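Local structure of fucose-specific lectin (Aleuria aurantia, 6GKE) at residues I54-V66 with R77-F90. The protein binds L-fucose on glycans, preferring alpha-1,6-linked core fucose, through five sites set between the blades of a six-bladed beta-propeller. The protein carries 1 engineered substitution. Sequence-based numbering, arbitrary orientation. Where two conformers were deposited one is given.
Sequences IGEAKLFSPLAAV and RVYCVNKDNILSEF. With FUC (alpha-L-fucopyranose), chain B.
CA of Gly55 sits over the centre of one face of the Phe90 ring, 3.6 Å from the centroid and almost on the ring normal, a CH-pi contact. At the ring edge, Phe90 CE2 comes within 3.2 Å of Glu56 O. CD1 of Ile54 packs on Phe90 CB, 4.0 Å away, and on CG2 of Val78. Ile54 CG1 stands between its own N and carbonyl carbon (chi1 68°); with a second turn at chi2 (83°), this brings CD1 to them. Further along, CB of Ala57 packs on CB and SG of Cys80, and CD2 of Leu63 touches the same CB. A classic beta bulge sets Ile54 and Gly55 together opposite Ile34 of the neighbouring strand 33-40. Strand 46-56 is the last of its four-stranded sheet, and strand 64-70 is the first of the next. Residues 57-63 join these two blades of the propeller, and Phe90 of the second blade packs against the end of the first. Within the second blade, Ala64 pairs with Tyr79 and Val66 with Arg77 in antiparallel hydrogen-bonded pairs. Ser61 OG takes the N-H of Val81 at 2.9 Å and is itself bonded to Pro62 O. Lys58 N donates to Val81 O. The extended chain of Lys58 brings NZ to an in-plane lone pair of Asn85 OD1, 2.7 Å away; NZ also bonds to Ser111 O of its own chain and to Gly311 O of the second subunit. At the other end, Arg77 bends at chi2 (-66°). Its NE donates to fucose O4 at 2.9 Å and its NH2 to O5; NH2 also bonds to Gln75 OE1. Fucose O3 and O4 donate to the two carboxylate oxygens of Glu89, and Tyr79 OH also donates to Glu89 OE2, on its anti side. Trp153 NE1 and Gln101 OE1 also bond to the sugar.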
loop_
_atom_site.group_PDB
_atom_site.type_symbol
_atom_site.label_atom_id
_atom_site.label_comp_id
_atom_site.label_asym_id
_atom_site.label_seq_id
_atom_site.Cartn_x
_atom_site.Cartn_y
_atom_site.Cartn_z
ATOM N N ILE A 54 11.375 -15.646 -7.732
ATOM C CA ILE A 54 12.793 -16.025 -7.706
ATOM C C ILE A 54 13.268 -16.343 -6.283
ATOM O O ILE A 54 14.361 -16.883 -6.119
ATOM C CB ILE A 54 13.679 -14.956 -8.384
ATOM C CG1 ILE A 54 13.760 -13.619 -7.635
ATOM C CG2 ILE A 54 13.229 -14.766 -9.825
ATOM C CD1 ILE A 54 14.772 -13.566 -6.518
ATOM N N GLY A 55 12.471 -15.987 -5.273
ATOM C CA GLY A 55 12.837 -16.193 -3.891
ATOM C C GLY A 55 11.755 -15.642 -2.992
ATOM O O GLY A 55 10.649 -15.349 -3.448
ATOM N N GLU A 56 12.071 -15.496 -1.708
ATOM C CA GLU A 56 11.126 -14.991 -0.729
ATOM C C GLU A 56 11.920 -14.345 0.399
ATOM O O GLU A 56 13.102 -14.637 0.568
ATOM C CB GLU A 56 10.224 -16.106 -0.208
ATOM C CG GLU A 56 10.943 -17.201 0.542
ATOM C CD GLU A 56 9.971 -18.314 0.885
ATOM O OE1 GLU A 56 9.593 -18.430 2.057
ATOM O OE2 GLU A 56 9.546 -19.024 -0.045
ATOM N N ALA A 57 11.250 -13.482 1.156
ATOM C CA ALA A 57 11.907 -12.730 2.200
ATOM C C ALA A 57 10.846 -12.284 3.202
ATOM O O ALA A 57 9.649 -12.402 2.936
ATOM C CB ALA A 57 12.643 -11.556 1.604
ATOM N N LYS A 58 11.276 -11.732 4.338
ATOM C CA LYS A 58 10.305 -11.163 5.253
ATOM C C LYS A 58 9.504 -10.093 4.511
ATOM O O LYS A 58 10.003 -9.452 3.589
ATOM C CB LYS A 58 10.962 -10.572 6.503
ATOM C CG LYS A 58 11.662 -9.229 6.333
ATOM C CD LYS A 58 12.075 -8.633 7.659
ATOM C CE LYS A 58 12.662 -7.245 7.535
ATOM N NZ LYS A 58 12.924 -6.674 8.876
ATOM N N LEU A 59 8.252 -9.897 4.919
ATOM C CA LEU A 59 7.468 -8.827 4.327
ATOM C C LEU A 59 8.200 -7.501 4.567
ATOM O O LEU A 59 8.698 -7.251 5.659
ATOM C CB LEU A 59 6.046 -8.805 4.896
ATOM C CG LEU A 59 5.030 -9.708 4.194
ATOM C CD1 LEU A 59 4.737 -9.229 2.782
ATOM C CD2 LEU A 59 5.453 -11.164 4.172
ATOM N N PHE A 60 8.254 -6.665 3.523
ATOM C CA PHE A 60 8.915 -5.342 3.541
ATOM C C PHE A 60 10.437 -5.492 3.670
ATOM O O PHE A 60 11.123 -4.549 4.050
ATOM C CB PHE A 60 8.322 -4.423 4.621
ATOM C CG PHE A 60 6.818 -4.360 4.568
ATOM C CD1 PHE A 60 6.176 -3.547 3.650
ATOM C CD2 PHE A 60 6.040 -5.143 5.406
ATOM C CE1 PHE A 60 4.793 -3.517 3.569
ATOM C CE2 PHE A 60 4.656 -5.105 5.333
ATOM C CZ PHE A 60 4.037 -4.294 4.412
ATOM N N SER A 61 10.974 -6.647 3.274
ATOM C CA SER A 61 12.407 -6.862 3.257
ATOM C C SER A 61 13.093 -5.813 2.397
ATOM O O SER A 61 12.636 -5.497 1.294
ATOM C CB SER A 61 12.737 -8.219 2.692
ATOM O OG SER A 61 14.142 -8.414 2.565
ATOM N N PRO A 62 14.294 -5.346 2.793
ATOM C CA PRO A 62 15.123 -4.604 1.852
ATOM C C PRO A 62 15.589 -5.546 0.732
ATOM O O PRO A 62 15.558 -6.776 0.887
ATOM C CB PRO A 62 16.271 -4.104 2.731
ATOM C CG PRO A 62 16.410 -5.187 3.775
ATOM C CD PRO A 62 14.984 -5.602 4.072
ATOM N N LEU A 63 16.000 -4.956 -0.394
ATOM C CA LEU A 63 16.462 -5.697 -1.568
ATOM C C LEU A 63 17.666 -4.977 -2.175
ATOM O O LEU A 63 17.760 -3.749 -2.145
ATOM C CB LEU A 63 15.374 -5.786 -2.640
ATOM C CG LEU A 63 14.117 -6.576 -2.287
ATOM C CD1 LEU A 63 13.078 -6.422 -3.390
ATOM C CD2 LEU A 63 14.421 -8.048 -2.045
ATOM N N ALA A 64 18.549 -5.767 -2.788
ATOM C CA ALA A 64 19.617 -5.261 -3.638
ATOM C C ALA A 64 19.949 -6.358 -4.648
ATOM O O ALA A 64 19.637 -7.519 -4.412
ATOM C CB ALA A 64 20.832 -4.863 -2.824
ATOM N N ALA A 65 20.583 -5.998 -5.761
ATOM C CA ALA A 65 20.915 -7.001 -6.767
ATOM C C ALA A 65 22.132 -6.571 -7.578
ATOM O O ALA A 65 22.340 -5.374 -7.804
ATOM C CB ALA A 65 19.741 -7.251 -7.679
ATOM N N VAL A 66 22.890 -7.573 -8.039
ATOM C CA VAL A 66 24.028 -7.378 -8.949
ATOM C C VAL A 66 24.011 -8.470 -10.019
ATOM O O VAL A 66 23.380 -9.515 -9.851
ATOM C CB VAL A 66 25.377 -7.388 -8.208
ATOM C CG1 VAL A 66 25.493 -6.229 -7.234
ATOM C CG2 VAL A 66 25.637 -8.713 -7.501
ATOM N N ARG A 77 22.631 -12.046 -8.459
ATOM C CA ARG A 77 22.499 -12.240 -7.022
ATOM C C ARG A 77 21.509 -11.203 -6.501
ATOM O O ARG A 77 21.651 -10.014 -6.804
ATOM C CB ARG A 77 23.844 -12.091 -6.305
ATOM C CG ARG A 77 24.945 -13.001 -6.827
ATOM C CD ARG A 77 24.671 -14.474 -6.569
ATOM N NE ARG A 77 25.758 -15.340 -7.016
ATOM C CZ ARG A 77 25.871 -15.877 -8.233
ATOM N NH1 ARG A 77 24.960 -15.650 -9.165
ATOM N NH2 ARG A 77 26.912 -16.641 -8.519
ATOM N N VAL A 78 20.514 -11.677 -5.743
ATOM C CA VAL A 78 19.513 -10.827 -5.129
ATOM C C VAL A 78 19.635 -10.988 -3.615
ATOM O O VAL A 78 19.525 -12.096 -3.104
ATOM C CB VAL A 78 18.089 -11.157 -5.609
ATOM C CG1 VAL A 78 17.065 -10.261 -4.928
ATOM C CG2 VAL A 78 17.969 -11.043 -7.119
ATOM N N TYR A 79 19.871 -9.867 -2.928
ATOM C CA TYR A 79 20.048 -9.820 -1.476
ATOM C C TYR A 79 18.753 -9.351 -0.824
ATOM O O TYR A 79 18.055 -8.484 -1.344
ATOM C CB TYR A 79 21.240 -8.923 -1.114
ATOM C CG TYR A 79 22.492 -9.485 -1.726
ATOM C CD1 TYR A 79 23.069 -10.619 -1.184
ATOM C CD2 TYR A 79 23.013 -8.999 -2.915
ATOM C CE1 TYR A 79 24.143 -11.248 -1.787
ATOM C CE2 TYR A 79 24.090 -9.613 -3.534
ATOM C CZ TYR A 79 24.646 -10.751 -2.977
ATOM O OH TYR A 79 25.667 -11.389 -3.624
ATOM N N CYS A 80 18.466 -9.951 0.334
ATOM C CA CYS A 80 17.248 -9.693 1.071
ATOM C C CYS A 80 17.475 -10.130 2.517
ATOM O O CYS A 80 18.589 -10.489 2.888
ATOM C CB CYS A 80 16.077 -10.424 0.426
ATOM S SG CYS A 80 16.243 -12.228 0.481
ATOM N N VAL A 81 16.421 -10.096 3.332
ATOM C CA VAL A 81 16.454 -10.473 4.716
ATOM C C VAL A 81 15.338 -11.511 4.967
ATOM O O VAL A 81 14.215 -11.278 4.511
ATOM C CB VAL A 81 16.303 -9.173 5.536
ATOM C CG1 VAL A 81 16.268 -9.443 7.023
ATOM C CG2 VAL A 81 17.407 -8.170 5.213
ATOM N N ASN A 82 15.610 -12.573 5.729
ATOM C CA ASN A 82 14.577 -13.545 6.062
ATOM C C ASN A 82 13.799 -13.074 7.301
ATOM O O ASN A 82 14.006 -11.981 7.818
ATOM C CB ASN A 82 15.166 -14.953 6.163
ATOM C CG ASN A 82 15.974 -15.206 7.415
ATOM O OD1 ASN A 82 16.028 -14.377 8.323
ATOM N ND2 ASN A 82 16.614 -16.365 7.471
ATOM N N LYS A 83 12.891 -13.918 7.795
ATOM C CA LYS A 83 11.981 -13.527 8.871
ATOM C C LYS A 83 12.697 -13.442 10.215
ATOM O O LYS A 83 12.133 -12.917 11.165
ATOM C CB LYS A 83 10.790 -14.477 8.957
ATOM C CG LYS A 83 9.737 -14.155 7.915
ATOM C CD LYS A 83 8.617 -15.139 7.873
ATOM C CE LYS A 83 7.628 -14.819 6.777
ATOM N NZ LYS A 83 6.566 -15.848 6.720
ATOM N N ASP A 84 13.937 -13.944 10.277
ATOM C CA ASP A 84 14.790 -13.815 11.463
ATOM C C ASP A 84 15.811 -12.681 11.284
ATOM O O ASP A 84 16.756 -12.568 12.063
ATOM C CB ASP A 84 15.468 -15.148 11.777
ATOM C CG ASP A 84 14.474 -16.218 12.200
ATOM O OD1 ASP A 84 13.619 -15.913 13.048
ATOM O OD2 ASP A 84 14.545 -17.332 11.655
ATOM N N ASN A 85 15.603 -11.829 10.276
ATOM C CA ASN A 85 16.477 -10.696 9.994
ATOM C C ASN A 85 17.910 -11.159 9.702
ATOM O O ASN A 85 18.866 -10.468 10.031
ATOM C CB ASN A 85 16.422 -9.646 11.102
ATOM C CG ASN A 85 15.171 -8.808 10.982
ATOM O OD1 ASN A 85 14.902 -8.260 9.912
ATOM N ND2 ASN A 85 14.401 -8.721 12.055
ATOM N N ILE A 86 18.046 -12.305 9.031
ATOM C CA ILE A 86 19.345 -12.779 8.582
ATOM C C ILE A 86 19.503 -12.433 7.101
ATOM O O ILE A 86 18.629 -12.718 6.286
ATOM C CB ILE A 86 19.511 -14.289 8.841
ATOM C CG1 ILE A 86 19.367 -14.623 10.328
ATOM C CG2 ILE A 86 20.828 -14.793 8.279
ATOM C CD1 ILE A 86 20.390 -13.961 11.218
ATOM N N LEU A 87 20.639 -11.814 6.778
ATOM C CA LEU A 87 20.990 -11.445 5.416
ATOM C C LEU A 87 21.035 -12.710 4.557
ATOM O O LEU A 87 21.716 -13.670 4.902
ATOM C CB LEU A 87 22.345 -10.733 5.453
ATOM C CG LEU A 87 22.857 -10.190 4.125
ATOM C CD1 LEU A 87 21.896 -9.176 3.515
ATOM C CD2 LEU A 87 24.230 -9.581 4.332
ATOM N N SER A 88 20.306 -12.680 3.439
ATOM C CA SER A 88 20.061 -13.839 2.606
ATOM C C SER A 88 20.278 -13.470 1.136
ATOM O O SER A 88 20.306 -12.295 0.768
ATOM C CB SER A 88 18.663 -14.368 2.850
ATOM O OG SER A 88 18.477 -14.717 4.215
ATOM N N GLU A 89 20.414 -14.501 0.300
ATOM C CA GLU A 89 20.816 -14.330 -1.088
ATOM C C GLU A 89 20.146 -15.391 -1.956
ATOM O O GLU A 89 20.203 -16.576 -1.643
ATOM C CB GLU A 89 22.335 -14.458 -1.185
ATOM C CG GLU A 89 22.923 -14.356 -2.583
ATOM C CD GLU A 89 24.367 -14.823 -2.629
ATOM O OE1 GLU A 89 24.625 -15.946 -2.140
ATOM O OE2 GLU A 89 25.231 -14.071 -3.156
ATOM N N PHE A 90 19.573 -14.936 -3.072
ATOM C CA PHE A 90 19.118 -15.813 -4.140
ATOM C C PHE A 90 20.067 -15.664 -5.324
ATOM O O PHE A 90 20.531 -14.577 -5.646
ATOM C CB PHE A 90 17.660 -15.534 -4.504
ATOM C CG PHE A 90 16.764 -15.888 -3.350
ATOM C CD1 PHE A 90 16.475 -17.217 -3.081
ATOM C CD2 PHE A 90 16.305 -14.923 -2.469
ATOM C CE1 PHE A 90 15.731 -17.571 -1.968
ATOM C CE2 PHE A 90 15.560 -15.279 -1.356
ATOM C CZ PHE A 90 15.273 -16.601 -1.108
HETATM C C1 FUC B . 27.695 -18.469 -5.364
HETATM C C2 FUC B . 26.928 -18.055 -4.114
HETATM C C3 FUC B . 27.793 -17.170 -3.226
HETATM C C4 FUC B . 28.293 -15.983 -4.046
HETATM C C5 FUC B . 29.089 -16.508 -5.235
HETATM C C6 FUC B . 29.653 -15.410 -6.118
HETATM O O2 FUC B . 26.519 -19.221 -3.390
HETATM O O3 FUC B . 27.063 -16.777 -2.059
HETATM O O4 FUC B . 27.212 -15.196 -4.564
HETATM O O5 FUC B . 28.231 -17.333 -6.043
#